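Local coordinates for protein dicer Related Helicase (Caenorhabditis elegans, PDB 6M6Q) that probably hydrolyses ATP as an RNA-binding RIG-I-like helicase of RNA interference, represented here by its N-terminal domain only, at residues B[85-90]-B[95-100]; B[149-154]-B[224-229]; B[267-272]-B[291-296]. One frame throughout, in Å; residues are numbered along the deposited sequence.

Contact 1 of 3, residues B[85-90]-B[95-100]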
ATOM      1  N   ILE B  85      22.080  32.021   0.753  1.00 54.33           N
ATOM      2  CA  ILE B  85      22.434  33.439   1.043  1.00 59.90           C
ATOM      3  C   ILE B  85      23.630  33.445   1.989  1.00 59.21           C
ATOM      4  O   ILE B  85      24.548  34.273   1.762  1.00 62.94           O
ATOM      5  CB  ILE B  85      21.231  34.225   1.612  1.00 70.74           C
ATOM      6  CG1 ILE B  85      20.135  34.406   0.554  1.00 69.34           C
ATOM      7  CG2 ILE B  85      21.666  35.569   2.213  1.00 66.17           C
ATOM      8  CD1 ILE B  85      18.757  34.598   1.135  1.00 66.62           C
ATOM      9  N   LYS B  86      23.681  32.497   2.937  1.00 54.01           N
ATOM     10  CA  LYS B  86      24.770  32.426   3.956  1.00 59.69           C
ATOM     11  C   LYS B  86      26.088  32.024   3.272  1.00 57.19           C
ATOM     12  O   LYS B  86      27.114  32.642   3.578  1.00 58.77           O
ATOM     13  CB  LYS B  86      24.413  31.458   5.084  1.00 57.61           C
ATOM     14  CG  LYS B  86      23.483  32.017   6.144  1.00 55.98           C
ATOM     15  CD  LYS B  86      23.123  30.990   7.166  1.00 60.42           C
ATOM     16  CE  LYS B  86      21.890  31.337   7.960  1.00 66.26           C
ATOM     17  NZ  LYS B  86      21.452  30.181   8.774  1.00 69.99           N
ATOM     18  N   ILE B  87      26.039  31.057   2.350  1.00 52.82           N
ATOM     19  CA  ILE B  87      27.219  30.569   1.581  1.00 55.05           C
ATOM     20  C   ILE B  87      27.821  31.767   0.826  1.00 52.01           C
ATOM     21  O   ILE B  87      29.035  31.973   0.934  1.00 46.89           O
ATOM     22  CB  ILE B  87      26.828  29.400   0.634  1.00 58.32           C
ATOM     23  CG1 ILE B  87      26.301  28.163   1.395  1.00 61.08           C
ATOM     24  CG2 ILE B  87      27.974  29.041  -0.306  1.00 55.31           C
ATOM     25  CD1 ILE B  87      27.360  27.291   2.056  1.00 60.23           C
ATOM     26  N   ARG B  88      26.990  32.548   0.128  1.00 50.54           N
ATOM     27  CA  ARG B  88      27.440  33.628  -0.803  1.00 55.23           C
ATOM     28  C   ARG B  88      27.966  34.825   0.004  1.00 55.18           C
ATOM     29  O   ARG B  88      28.539  35.744  -0.612  1.00 49.46           O
ATOM     30  CB  ARG B  88      26.310  34.060  -1.750  1.00 54.40           C
ATOM     31  CG  ARG B  88      25.815  32.956  -2.672  1.00 65.35           C
ATOM     32  CD  ARG B  88      25.747  33.360  -4.127  1.00 78.08           C
ATOM     33  NE  ARG B  88      24.392  33.728  -4.511  1.00 92.43           N
ATOM     34  CZ  ARG B  88      23.567  32.979  -5.248  1.00102.09           C
ATOM     35  NH1 ARG B  88      23.954  31.804  -5.720  1.00 94.26           N
ATOM     36  NH2 ARG B  88      22.357  33.424  -5.529  1.00112.64           N
ATOM     37  N   ASN B  89      27.776  34.819   1.325  1.00 55.62           N
ATOM     38  CA  ASN B  89      28.213  35.911   2.236  1.00 60.53           C
ATOM     39  C   ASN B  89      29.387  35.440   3.119  1.00 62.41           C
ATOM     40  O   ASN B  89      29.910  36.268   3.844  1.00 76.51           O
ATOM     41  CB  ASN B  89      27.039  36.429   3.093  1.00 59.13           C
ATOM     42  CG  ASN B  89      26.189  37.471   2.381  1.00 59.99           C
ATOM     43  OD1 ASN B  89      26.663  38.568   2.088  1.00 54.36           O
ATOM     44  ND2 ASN B  89      24.925  37.152   2.119  1.00 60.56           N
ATOM     45  N   ALA B  90      29.751  34.153   3.090  1.00 72.33           N
ATOM     46  CA  ALA B  90      30.703  33.526   4.050  1.00 75.95           C
ATOM     47  C   ALA B  90      32.166  33.797   3.640  1.00 79.87           C
ATOM     48  O   ALA B  90      33.053  33.571   4.487  1.00 72.79           O
ATOM     49  CB  ALA B  90      30.435  32.048   4.156  1.00 80.61           C
ATOM     50  N   LYS B  95      36.343  27.613  -5.178  1.00 66.58           N
ATOM     51  CA  LYS B  95      36.104  26.183  -5.539  1.00 70.61           C
ATOM     52  C   LYS B  95      35.129  25.552  -4.528  1.00 66.17           C
ATOM     53  O   LYS B  95      34.164  24.911  -4.972  1.00 71.72           O
ATOM     54  CB  LYS B  95      37.432  25.417  -5.597  1.00 75.68           C
ATOM     55  CG  LYS B  95      38.302  25.719  -6.810  1.00 80.42           C
ATOM     56  CD  LYS B  95      39.793  25.751  -6.510  1.00 86.84           C
ATOM     57  CE  LYS B  95      40.542  26.758  -7.364  1.00 88.53           C
ATOM     58  NZ  LYS B  95      40.440  28.135  -6.817  1.00 77.04           N
ATOM     59  N   ILE B  96      35.332  25.820  -3.236  1.00 56.90           N
ATOM     60  CA  ILE B  96      34.485  25.333  -2.109  1.00 59.76           C
ATOM     61  C   ILE B  96      33.079  25.960  -2.207  1.00 62.10           C
ATOM     62  O   ILE B  96      32.088  25.223  -2.094  1.00 59.71           O
ATOM     63  CB  ILE B  96      35.160  25.643  -0.753  1.00 61.18           C
ATOM     64  CG1 ILE B  96      36.579  25.065  -0.669  1.00 65.74           C
ATOM     65  CG2 ILE B  96      34.293  25.169   0.406  1.00 62.89           C
ATOM     66  CD1 ILE B  96      36.638  23.539  -0.595  1.00 69.26           C
ATOM     67  N   ARG B  97      32.998  27.276  -2.398  1.00 71.03           N
ATOM     68  CA  ARG B  97      31.713  28.011  -2.547  1.00 67.94           C
ATOM     69  C   ARG B  97      30.860  27.325  -3.621  1.00 63.53           C
ATOM     70  O   ARG B  97      29.709  27.018  -3.331  1.00 64.84           O
ATOM     71  CB  ARG B  97      31.957  29.486  -2.891  1.00 66.23           C
ATOM     72  CG  ARG B  97      31.060  30.454  -2.124  1.00 74.70           C
ATOM     73  CD  ARG B  97      30.969  31.826  -2.771  1.00 79.37           C
ATOM     74  NE  ARG B  97      30.746  31.701  -4.208  1.00 83.86           N
ATOM     75  CZ  ARG B  97      31.535  32.210  -5.158  1.00 82.38           C
ATOM     76  NH1 ARG B  97      32.584  32.948  -4.831  1.00 79.25           N
ATOM     77  NH2 ARG B  97      31.252  31.987  -6.437  1.00 73.86           N
ATOM     78  N   LYS B  98      31.403  27.128  -4.821  1.00 62.69           N
ATOM     79  CA  LYS B  98      30.653  26.587  -5.979  1.00 66.63           C
ATOM     80  C   LYS B  98      30.179  25.159  -5.657  1.00 69.41           C
ATOM     81  O   LYS B  98      29.051  24.830  -6.057  1.00 78.51           O
ATOM     82  CB  LYS B  98      31.499  26.634  -7.255  1.00 71.14           C
ATOM     83  CG  LYS B  98      31.708  28.023  -7.844  1.00 78.49           C
ATOM     84  CD  LYS B  98      32.646  28.034  -9.046  1.00 91.98           C
ATOM     85  CE  LYS B  98      32.855  29.411  -9.650  1.00 99.09           C
ATOM     86  NZ  LYS B  98      31.793  29.759 -10.624  1.00101.35           N
ATOM     87  N   GLN B  99      30.989  24.344  -4.957  1.00 60.98           N
ATOM     88  CA  GLN B  99      30.588  22.962  -4.545  1.00 58.30           C
ATOM     89  C   GLN B  99      29.384  23.082  -3.585  1.00 56.27           C
ATOM     90  O   GLN B  99      28.366  22.400  -3.806  1.00 59.80           O
ATOM     91  CB  GLN B  99      31.745  22.163  -3.895  1.00 55.01           C
ATOM     92  CG  GLN B  99      32.872  21.732  -4.861  1.00 62.16           C
ATOM     93  CD  GLN B  99      33.966  20.871  -4.229  1.00 65.11           C
ATOM     94  OE1 GLN B  99      33.945  19.642  -4.312  1.00 75.00           O
ATOM     95  NE2 GLN B  99      34.953  21.505  -3.609  1.00 53.88           N
ATOM     96  N   ALA B 100      29.494  23.942  -2.581  1.00 51.74           N
ATOM     97  CA  ALA B 100      28.451  24.168  -1.563  1.00 52.97           C
ATOM     98  C   ALA B 100      27.158  24.600  -2.263  1.00 51.14           C
ATOM     99  O   ALA B 100      26.112  24.083  -1.925  1.00 51.30           O
ATOM    100  CB  ALA B 100      28.929  25.202  -0.574  1.00 51.88           C
TER
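The flat guanidinium groups of Arg-88 and Arg-97 do not stack on one another where segments 85-90 and 95-100 meet; their NE atoms stand 6.7 Å apart. Each guanidinium gives a nitrogen to the carboxylate of Glu-101, one turn further along the second helix: NE of Arg-97 forms a salt bridge to OE1, and NH1 of Arg-88 another to OE2. Two arginines thus gather round one anion, and what touches directly between the two segments is hydrocarbon. Ile-87 contributes the largest share. With CG2 anti to the backbone N and CG1 beside it (chi1 -62°), both branches of the isoleucine reach the second helix. CD1 rests 3.7 Å from CB of Ala-100, while CG2 lies 3.9 Å from CG of Arg-97. The shaft of Arg-97 passes obliquely across this branch, then bends at chi3 (46°), which takes its charged end off the isoleucine. Its CD also comes within 4.4 Å of CA of Arg-88. These are the inner sides of a helical hairpin, in which the short helix 82-87 folds back on the beginning of the long helix 94-127. Ile-87 to Ala-90 form a type I beta turn, with N of Ala-90 bonded to O of Ile-87 at 3.1 Å. ND2 of Asn-89 reaches back to O of Ile-85, a 2.9 Å hydrogen bond that comes from above the carbonyl plane. The direct touch is a small hydrocarbon contact at the surface, and the salt bridges at its margin supply the directional part. Of these, the one from Arg-88 links segment 85-90 to helix 94-127; Arg-97 shares the same carboxylate from within its own helix, and Glu-101 probably offsets part of both positive charges.

Contact 2 of 3, residues B[149-154]-B[224-229]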
ATOM      1  N   TYR B 149      -7.971   5.759 -24.626  1.00 54.36           N
ATOM      2  CA  TYR B 149      -9.230   5.283 -23.982  1.00 56.66           C
ATOM      3  C   TYR B 149      -9.442   3.829 -24.364  1.00 54.96           C
ATOM      4  O   TYR B 149      -9.518   2.986 -23.469  1.00 62.28           O
ATOM      5  CB  TYR B 149     -10.432   6.146 -24.369  1.00 57.65           C
ATOM      6  CG  TYR B 149     -11.783   5.579 -23.998  1.00 65.29           C
ATOM      7  CD1 TYR B 149     -12.578   4.958 -24.953  1.00 70.17           C
ATOM      8  CD2 TYR B 149     -12.302   5.713 -22.718  1.00 73.79           C
ATOM      9  CE1 TYR B 149     -13.830   4.448 -24.642  1.00 62.37           C
ATOM     10  CE2 TYR B 149     -13.556   5.210 -22.389  1.00 76.88           C
ATOM     11  CZ  TYR B 149     -14.326   4.588 -23.362  1.00 74.18           C
ATOM     12  OH  TYR B 149     -15.563   4.105 -23.062  1.00 82.50           O
ATOM     13  N   GLY B 150      -9.418   3.548 -25.666  1.00 50.51           N
ATOM     14  CA  GLY B 150      -9.600   2.196 -26.215  1.00 55.67           C
ATOM     15  C   GLY B 150      -8.594   1.216 -25.646  1.00 59.99           C
ATOM     16  O   GLY B 150      -9.004   0.112 -25.220  1.00 67.01           O
ATOM     17  N   TYR B 151      -7.327   1.616 -25.625  1.00 64.73           N
ATOM     18  CA  TYR B 151      -6.174   0.782 -25.217  1.00 65.42           C
ATOM     19  C   TYR B 151      -6.342   0.374 -23.741  1.00 64.75           C
ATOM     20  O   TYR B 151      -5.997  -0.797 -23.384  1.00 58.05           O
ATOM     21  CB  TYR B 151      -4.872   1.540 -25.491  1.00 65.15           C
ATOM     22  CG  TYR B 151      -3.629   0.695 -25.393  1.00 65.49           C
ATOM     23  CD1 TYR B 151      -3.159  -0.028 -26.477  1.00 62.01           C
ATOM     24  CD2 TYR B 151      -2.923   0.606 -24.203  1.00 65.71           C
ATOM     25  CE1 TYR B 151      -2.030  -0.833 -26.378  1.00 64.07           C
ATOM     26  CE2 TYR B 151      -1.785  -0.182 -24.091  1.00 64.69           C
ATOM     27  CZ  TYR B 151      -1.332  -0.901 -25.184  1.00 62.77           C
ATOM     28  OH  TYR B 151      -0.227  -1.697 -25.077  1.00 65.39           O
ATOM     29  N   SER B 152      -6.904   1.279 -22.928  1.00 58.64           N
ATOM     30  CA  SER B 152      -7.149   1.086 -21.473  1.00 62.53           C
ATOM     31  C   SER B 152      -8.324   0.117 -21.252  1.00 68.61           C
ATOM     32  O   SER B 152      -8.458  -0.406 -20.113  1.00 61.39           O
ATOM     33  CB  SER B 152      -7.376   2.415 -20.776  1.00 58.21           C
ATOM     34  OG  SER B 152      -8.715   2.861 -20.930  1.00 56.12           O
ATOM     35  N   HIS B 153      -9.112  -0.143 -22.309  1.00 71.49           N
ATOM     36  CA  HIS B 153     -10.343  -0.979 -22.285  1.00 61.85           C
ATOM     37  C   HIS B 153     -10.191  -2.240 -23.172  1.00 60.48           C
ATOM     38  O   HIS B 153     -11.179  -2.991 -23.280  1.00 54.02           O
ATOM     39  CB  HIS B 153     -11.531  -0.136 -22.748  1.00 58.13           C
ATOM     40  CG  HIS B 153     -12.053   0.802 -21.721  1.00 56.81           C
ATOM     41  ND1 HIS B 153     -12.737   0.368 -20.612  1.00 51.29           N
ATOM     42  CD2 HIS B 153     -12.072   2.154 -21.674  1.00 59.07           C
ATOM     43  CE1 HIS B 153     -13.121   1.415 -19.904  1.00 56.51           C
ATOM     44  NE2 HIS B 153     -12.738   2.515 -20.539  1.00 49.38           N
ATOM     45  N   TRP B 154      -9.021  -2.458 -23.793  1.00 56.35           N
ATOM     46  CA  TRP B 154      -8.746  -3.612 -24.708  1.00 57.33           C
ATOM     47  C   TRP B 154      -9.688  -3.565 -25.942  1.00 62.34           C
ATOM     48  O   TRP B 154     -10.303  -4.620 -26.279  1.00 59.87           O
ATOM     49  CB  TRP B 154      -8.894  -4.965 -23.977  1.00 49.93           C
ATOM     50  CG  TRP B 154      -8.042  -5.178 -22.762  1.00 52.22           C
ATOM     51  CD1 TRP B 154      -7.006  -4.404 -22.313  1.00 53.88           C
ATOM     52  CD2 TRP B 154      -8.108  -6.312 -21.870  1.00 49.57           C
ATOM     53  NE1 TRP B 154      -6.450  -4.963 -21.190  1.00 50.95           N
ATOM     54  CE2 TRP B 154      -7.104  -6.137 -20.898  1.00 47.44           C
ATOM     55  CE3 TRP B 154      -8.932  -7.438 -21.784  1.00 48.09           C
ATOM     56  CZ2 TRP B 154      -6.903  -7.046 -19.862  1.00 47.31           C
ATOM     57  CZ3 TRP B 154      -8.733  -8.337 -20.760  1.00 50.78           C
ATOM     58  CH2 TRP B 154      -7.723  -8.149 -19.821  1.00 52.26           C
ATOM     59  N   GLY B 224       3.245   7.107 -29.106  1.00 55.66           N
ATOM     60  CA  GLY B 224       3.215   8.551 -28.809  1.00 57.02           C
ATOM     61  C   GLY B 224       2.346   8.892 -27.604  1.00 63.50           C
ATOM     62  O   GLY B 224       2.686   9.845 -26.913  1.00 62.06           O
ATOM     63  N   ASN B 225       1.230   8.183 -27.385  1.00 66.70           N
ATOM     64  CA  ASN B 225       0.287   8.510 -26.276  1.00 60.84           C
ATOM     65  C   ASN B 225       0.667   7.716 -25.009  1.00 58.85           C
ATOM     66  O   ASN B 225      -0.050   7.830 -24.021  1.00 51.28           O
ATOM     67  CB  ASN B 225      -1.183   8.358 -26.688  1.00 60.80           C
ATOM     68  CG  ASN B 225      -1.537   7.038 -27.346  1.00 60.11           C
ATOM     69  OD1 ASN B 225      -0.848   6.030 -27.174  1.00 66.65           O
ATOM     70  ND2 ASN B 225      -2.644   7.027 -28.076  1.00 53.74           N
ATOM     71  N   HIS B 226       1.778   6.978 -25.028  1.00 60.07           N
ATOM     72  CA  HIS B 226       2.384   6.339 -23.825  1.00 62.02           C
ATOM     73  C   HIS B 226       3.568   7.181 -23.340  1.00 64.09           C
ATOM     74  O   HIS B 226       4.449   6.627 -22.632  1.00 52.69           O
ATOM     75  CB  HIS B 226       2.804   4.910 -24.141  1.00 58.63           C
ATOM     76  CG  HIS B 226       1.664   4.006 -24.436  1.00 57.91           C
ATOM     77  ND1 HIS B 226       1.850   2.661 -24.647  1.00 54.23           N
ATOM     78  CD2 HIS B 226       0.328   4.218 -24.469  1.00 61.27           C
ATOM     79  CE1 HIS B 226       0.689   2.085 -24.859  1.00 63.28           C
ATOM     80  NE2 HIS B 226      -0.265   3.018 -24.751  1.00 67.44           N
ATOM     81  N   GLN B 227       3.625   8.437 -23.784  1.00 65.62           N
ATOM     82  CA  GLN B 227       4.704   9.408 -23.480  1.00 61.13           C
ATOM     83  C   GLN B 227       4.071  10.582 -22.761  1.00 66.18           C
ATOM     84  O   GLN B 227       2.928  10.939 -23.116  1.00 62.25           O
ATOM     85  CB  GLN B 227       5.371   9.941 -24.749  1.00 59.32           C
ATOM     86  CG  GLN B 227       5.690   8.886 -25.784  1.00 58.10           C
ATOM     87  CD  GLN B 227       6.810   8.008 -25.321  1.00 59.21           C
ATOM     88  OE1 GLN B 227       7.804   8.489 -24.770  1.00 59.41           O
ATOM     89  NE2 GLN B 227       6.635   6.705 -25.498  1.00 52.77           N
ATOM     90  N   LEU B 228       4.760  11.136 -21.766  1.00 68.87           N
ATOM     91  CA  LEU B 228       4.241  12.269 -20.970  1.00 61.81           C
ATOM     92  C   LEU B 228       4.541  13.545 -21.739  1.00 65.56           C
ATOM     93  O   LEU B 228       5.551  13.574 -22.459  1.00 70.05           O
ATOM     94  CB  LEU B 228       4.876  12.267 -19.576  1.00 62.85           C
ATOM     95  CG  LEU B 228       4.756  10.954 -18.787  1.00 62.33           C
ATOM     96  CD1 LEU B 228       5.542  11.037 -17.481  1.00 54.12           C
ATOM     97  CD2 LEU B 228       3.289  10.595 -18.509  1.00 62.38           C
ATOM     98  N   SER B 229       3.632  14.513 -21.660  1.00 71.36           N
ATOM     99  CA  SER B 229       3.656  15.787 -22.412  1.00 65.87           C
ATOM    100  C   SER B 229       4.301  16.897 -21.570  1.00 67.93           C
ATOM    101  O   SER B 229       4.781  17.866 -22.190  1.00 78.43           O
ATOM    102  CB  SER B 229       2.271  16.185 -22.847  1.00 64.64           C
ATOM    103  OG  SER B 229       1.654  15.157 -23.600  1.00 69.63           O
TER
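The ring of Tyr-151 carries the imidazole of His-226 over one face, and the histidine presents its CE1-NE2 edge. CE1 comes 3.4 Å from CE2 of the tyrosine, and NE2 sits above the ring plane but displaced toward the rim. The planes meet at 63° with centroids 4.7 Å apart, a T-shaped (edge-to-face) pair. Tyr-151 reaches it with CG anti to its own backbone N (chi1 -168°), swinging the phenol out from the helix toward the loop. The neighbouring nitrogen of the imidazole, ND1, is hydrogen-bonded to O of Glu-219, near the end of helix 210-221, which probably helps hold the ring's rotation. The contact therefore joins the last turn of helix 146-152 to the loop that leads into helix 231-236, within an all-helical domain. Helix 146-152 closes in a Schellman motif: positive phi at Trp-154 (62°) comes with two bonds back into the last turn, of which the one from N of Trp-154 to O of Tyr-151 (3.5 Å) is weak. Were Tyr-151 an alanine, the CE1-NE2 edge of His-226 would probably lose its aromatic face, and a gap would be likely beside Leu-270 of helix 262-271. One residue before the histidine, ND2 of Asn-225 is hydrogen-bonded to Asp-145 and Glu-147, a polar link from the same loop to the start of helix 146-152.

Contact 3 of 3, residues B[267-272]-B[291-296]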
ATOM      1  N   THR B 267       4.102   1.162 -17.924  1.00 56.82           N
ATOM      2  CA  THR B 267       3.780   1.027 -19.361  1.00 54.65           C
ATOM      3  C   THR B 267       4.211  -0.354 -19.848  1.00 51.51           C
ATOM      4  O   THR B 267       3.535  -0.872 -20.737  1.00 59.65           O
ATOM      5  CB  THR B 267       4.381   2.179 -20.166  1.00 61.76           C
ATOM      6  OG1 THR B 267       3.815   3.375 -19.634  1.00 63.51           O
ATOM      7  CG2 THR B 267       4.082   2.106 -21.643  1.00 63.76           C
ATOM      8  N   MET B 268       5.203  -0.975 -19.203  1.00 50.96           N
ATOM      9  CA  MET B 268       5.630  -2.376 -19.506  1.00 57.21           C
ATOM     10  C   MET B 268       4.513  -3.359 -19.128  1.00 57.62           C
ATOM     11  O   MET B 268       4.184  -4.215 -19.960  1.00 59.79           O
ATOM     12  CB  MET B 268       6.903  -2.776 -18.761  1.00 56.62           C
ATOM     13  CG  MET B 268       8.145  -2.212 -19.351  1.00 61.87           C
ATOM     14  SD  MET B 268       9.575  -2.780 -18.435  1.00 81.01           S
ATOM     15  CE  MET B 268       9.995  -4.257 -19.344  1.00 78.57           C
ATOM     16  N   PHE B 269       3.959  -3.255 -17.922  1.00 62.19           N
ATOM     17  CA  PHE B 269       2.849  -4.121 -17.439  1.00 58.18           C
ATOM     18  C   PHE B 269       1.584  -3.846 -18.258  1.00 53.22           C
ATOM     19  O   PHE B 269       0.856  -4.795 -18.522  1.00 54.89           O
ATOM     20  CB  PHE B 269       2.618  -3.916 -15.942  1.00 57.48           C
ATOM     21  CG  PHE B 269       3.662  -4.578 -15.086  1.00 48.93           C
ATOM     22  CD1 PHE B 269       4.845  -3.922 -14.785  1.00 50.64           C
ATOM     23  CD2 PHE B 269       3.496  -5.884 -14.647  1.00 43.24           C
ATOM     24  CE1 PHE B 269       5.824  -4.539 -14.025  1.00 52.14           C
ATOM     25  CE2 PHE B 269       4.482  -6.507 -13.902  1.00 47.71           C
ATOM     26  CZ  PHE B 269       5.641  -5.831 -13.582  1.00 53.10           C
ATOM     27  N   LEU B 270       1.386  -2.596 -18.689  1.00 49.18           N
ATOM     28  CA  LEU B 270       0.264  -2.183 -19.570  1.00 47.27           C
ATOM     29  C   LEU B 270       0.386  -2.925 -20.897  1.00 50.54           C
ATOM     30  O   LEU B 270      -0.609  -3.467 -21.344  1.00 54.01           O
ATOM     31  CB  LEU B 270       0.301  -0.662 -19.773  1.00 45.25           C
ATOM     32  CG  LEU B 270      -0.922  -0.022 -20.435  1.00 46.03           C
ATOM     33  CD1 LEU B 270      -2.075   0.057 -19.471  1.00 55.80           C
ATOM     34  CD2 LEU B 270      -0.614   1.374 -20.944  1.00 44.00           C
ATOM     35  N   ALA B 271       1.589  -2.987 -21.458  1.00 55.22           N
ATOM     36  CA  ALA B 271       1.870  -3.472 -22.830  1.00 50.98           C
ATOM     37  C   ALA B 271       1.699  -4.993 -22.911  1.00 50.05           C
ATOM     38  O   ALA B 271       1.546  -5.479 -24.017  1.00 50.36           O
ATOM     39  CB  ALA B 271       3.263  -3.068 -23.235  1.00 53.12           C
ATOM     40  N   ILE B 272       1.757  -5.702 -21.771  1.00 54.29           N
ATOM     41  CA  ILE B 272       1.744  -7.205 -21.650  1.00 56.41           C
ATOM     42  C   ILE B 272       0.581  -7.807 -22.451  1.00 59.50           C
ATOM     43  O   ILE B 272       0.744  -8.917 -22.962  1.00 64.07           O
ATOM     44  CB  ILE B 272       1.670  -7.608 -20.160  1.00 61.66           C
ATOM     45  CG1 ILE B 272       3.048  -7.522 -19.511  1.00 64.26           C
ATOM     46  CG2 ILE B 272       1.027  -8.984 -19.969  1.00 61.82           C
ATOM     47  CD1 ILE B 272       3.046  -7.802 -18.029  1.00 68.33           C
ATOM     48  N   TYR B 291       6.830 -16.471 -16.820  1.00 67.84           N
ATOM     49  CA  TYR B 291       8.003 -17.088 -16.150  1.00 68.82           C
ATOM     50  C   TYR B 291       9.269 -16.338 -16.589  1.00 70.85           C
ATOM     51  O   TYR B 291      10.201 -16.251 -15.791  1.00 78.74           O
ATOM     52  CB  TYR B 291       8.041 -18.604 -16.400  1.00 72.28           C
ATOM     53  CG  TYR B 291       6.870 -19.350 -15.808  1.00 78.79           C
ATOM     54  CD1 TYR B 291       6.523 -19.185 -14.475  1.00 92.27           C
ATOM     55  CD2 TYR B 291       6.075 -20.190 -16.578  1.00 83.36           C
ATOM     56  CE1 TYR B 291       5.422 -19.826 -13.924  1.00 90.81           C
ATOM     57  CE2 TYR B 291       4.967 -20.836 -16.043  1.00 84.09           C
ATOM     58  CZ  TYR B 291       4.639 -20.650 -14.710  1.00 89.78           C
ATOM     59  OH  TYR B 291       3.562 -21.287 -14.158  1.00 88.90           O
ATOM     60  N   GLY B 292       9.268 -15.766 -17.797  1.00 72.98           N
ATOM     61  CA  GLY B 292      10.346 -14.888 -18.305  1.00 80.14           C
ATOM     62  C   GLY B 292      10.478 -13.607 -17.490  1.00 78.65           C
ATOM     63  O   GLY B 292      11.616 -13.151 -17.277  1.00 88.78           O
ATOM     64  N   PHE B 293       9.347 -13.040 -17.072  1.00 77.92           N
ATOM     65  CA  PHE B 293       9.251 -11.835 -16.203  1.00 73.64           C
ATOM     66  C   PHE B 293       9.825 -12.163 -14.815  1.00 73.33           C
ATOM     67  O   PHE B 293      10.589 -11.332 -14.266  1.00 70.28           O
ATOM     68  CB  PHE B 293       7.797 -11.349 -16.098  1.00 74.84           C
ATOM     69  CG  PHE B 293       7.476 -10.084 -16.862  1.00 75.12           C
ATOM     70  CD1 PHE B 293       7.156 -10.123 -18.214  1.00 69.72           C
ATOM     71  CD2 PHE B 293       7.444  -8.853 -16.218  1.00 77.76           C
ATOM     72  CE1 PHE B 293       6.866  -8.958 -18.911  1.00 65.12           C
ATOM     73  CE2 PHE B 293       7.148  -7.691 -16.920  1.00 71.20           C
ATOM     74  CZ  PHE B 293       6.858  -7.748 -18.263  1.00 65.27           C
ATOM     75  N   ILE B 294       9.475 -13.341 -14.274  1.00 69.51           N
ATOM     76  CA  ILE B 294       9.928 -13.834 -12.936  1.00 68.69           C
ATOM     77  C   ILE B 294      11.456 -13.957 -12.950  1.00 68.43           C
ATOM     78  O   ILE B 294      12.098 -13.535 -11.955  1.00 67.86           O
ATOM     79  CB  ILE B 294       9.251 -15.175 -12.579  1.00 75.03           C
ATOM     80  CG1 ILE B 294       7.743 -15.016 -12.400  1.00 81.00           C
ATOM     81  CG2 ILE B 294       9.895 -15.812 -11.349  1.00 77.70           C
ATOM     82  CD1 ILE B 294       7.027 -16.319 -12.156  1.00 85.82           C
ATOM     83  N   ASP B 295      12.019 -14.474 -14.049  1.00 69.45           N
ATOM     84  CA  ASP B 295      13.482 -14.675 -14.215  1.00 77.50           C
ATOM     85  C   ASP B 295      14.154 -13.312 -14.439  1.00 78.28           C
ATOM     86  O   ASP B 295      15.368 -13.230 -14.228  1.00 79.62           O
ATOM     87  CB  ASP B 295      13.786 -15.691 -15.326  1.00 87.77           C
ATOM     88  CG  ASP B 295      13.492 -17.135 -14.929  1.00 92.04           C
ATOM     89  OD1 ASP B 295      13.823 -17.505 -13.774  1.00 87.62           O
ATOM     90  OD2 ASP B 295      12.915 -17.881 -15.769  1.00 93.06           O
ATOM     91  N   ALA B 296      13.391 -12.292 -14.850  1.00 74.94           N
ATOM     92  CA  ALA B 296      13.867 -10.910 -15.094  1.00 77.06           C
ATOM     93  C   ALA B 296      13.727 -10.056 -13.817  1.00 73.72           C
ATOM     94  O   ALA B 296      14.198  -8.889 -13.819  1.00 69.01           O
ATOM     95  CB  ALA B 296      13.098 -10.309 -16.251  1.00 77.85           C
TER
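Phe-269 holds CG anti to its carbonyl carbon (chi1 -75°), which brings the far end of its ring to Phe-293, and the extended chi2 of Ile-272 (176°), three residues on, carries CD1 out to the same phenylalanine. CE2 of Phe-293 lies over one face of the Phe-269 ring, toward the rim, 4.1 Å from CZ of Phe-269. The two planes are inclined at 57° with centroids 5.5 Å apart, an oblique aromatic pair. Ile-272 and Phe-293 reach toward each other from the two segments. CD1 of Ile-272 is 3.8 Å from CZ of Phe-293 and makes an off-centre CH-pi contact, 4.3 Å from the ring centroid. Phe-293 thus projects from helix 288-295 to the end of helix 262-271, packing one helix against the other. The surroundings continue the same chemistry: Ile-199 and Leu-203 of helix 196-204 also touch Phe-293, and Phe-167 and Phe-171 of helix 162-171 touch Ile-272. Every residue in direct contact is buried and apolar, so the helices are joined here by dispersion and exclusion of water, and the match depends on the shape of the rings and the isoleucine chain.

The three contacts follow one another along the chain yet occupy two separate regions. Contact 1 closes a hairpin about 40 Å from the centre of the chain, and its centre stands 46 Å from that of contact 2 and 47 Å from that of contact 3. Contacts 2 and 3, with centres 18 Å apart, touch directly: OH of Tyr-151 packs 3.5 Å from CA of Ala-271, and ND1 of His-226 lies 3.8 Å from CG2 of Thr-267. Helix 262-271 therefore serves both, meeting the aromatic pair with one side and Phe-293 with another. None of the three involves a ligand; they are structural packing within the N-terminal domain.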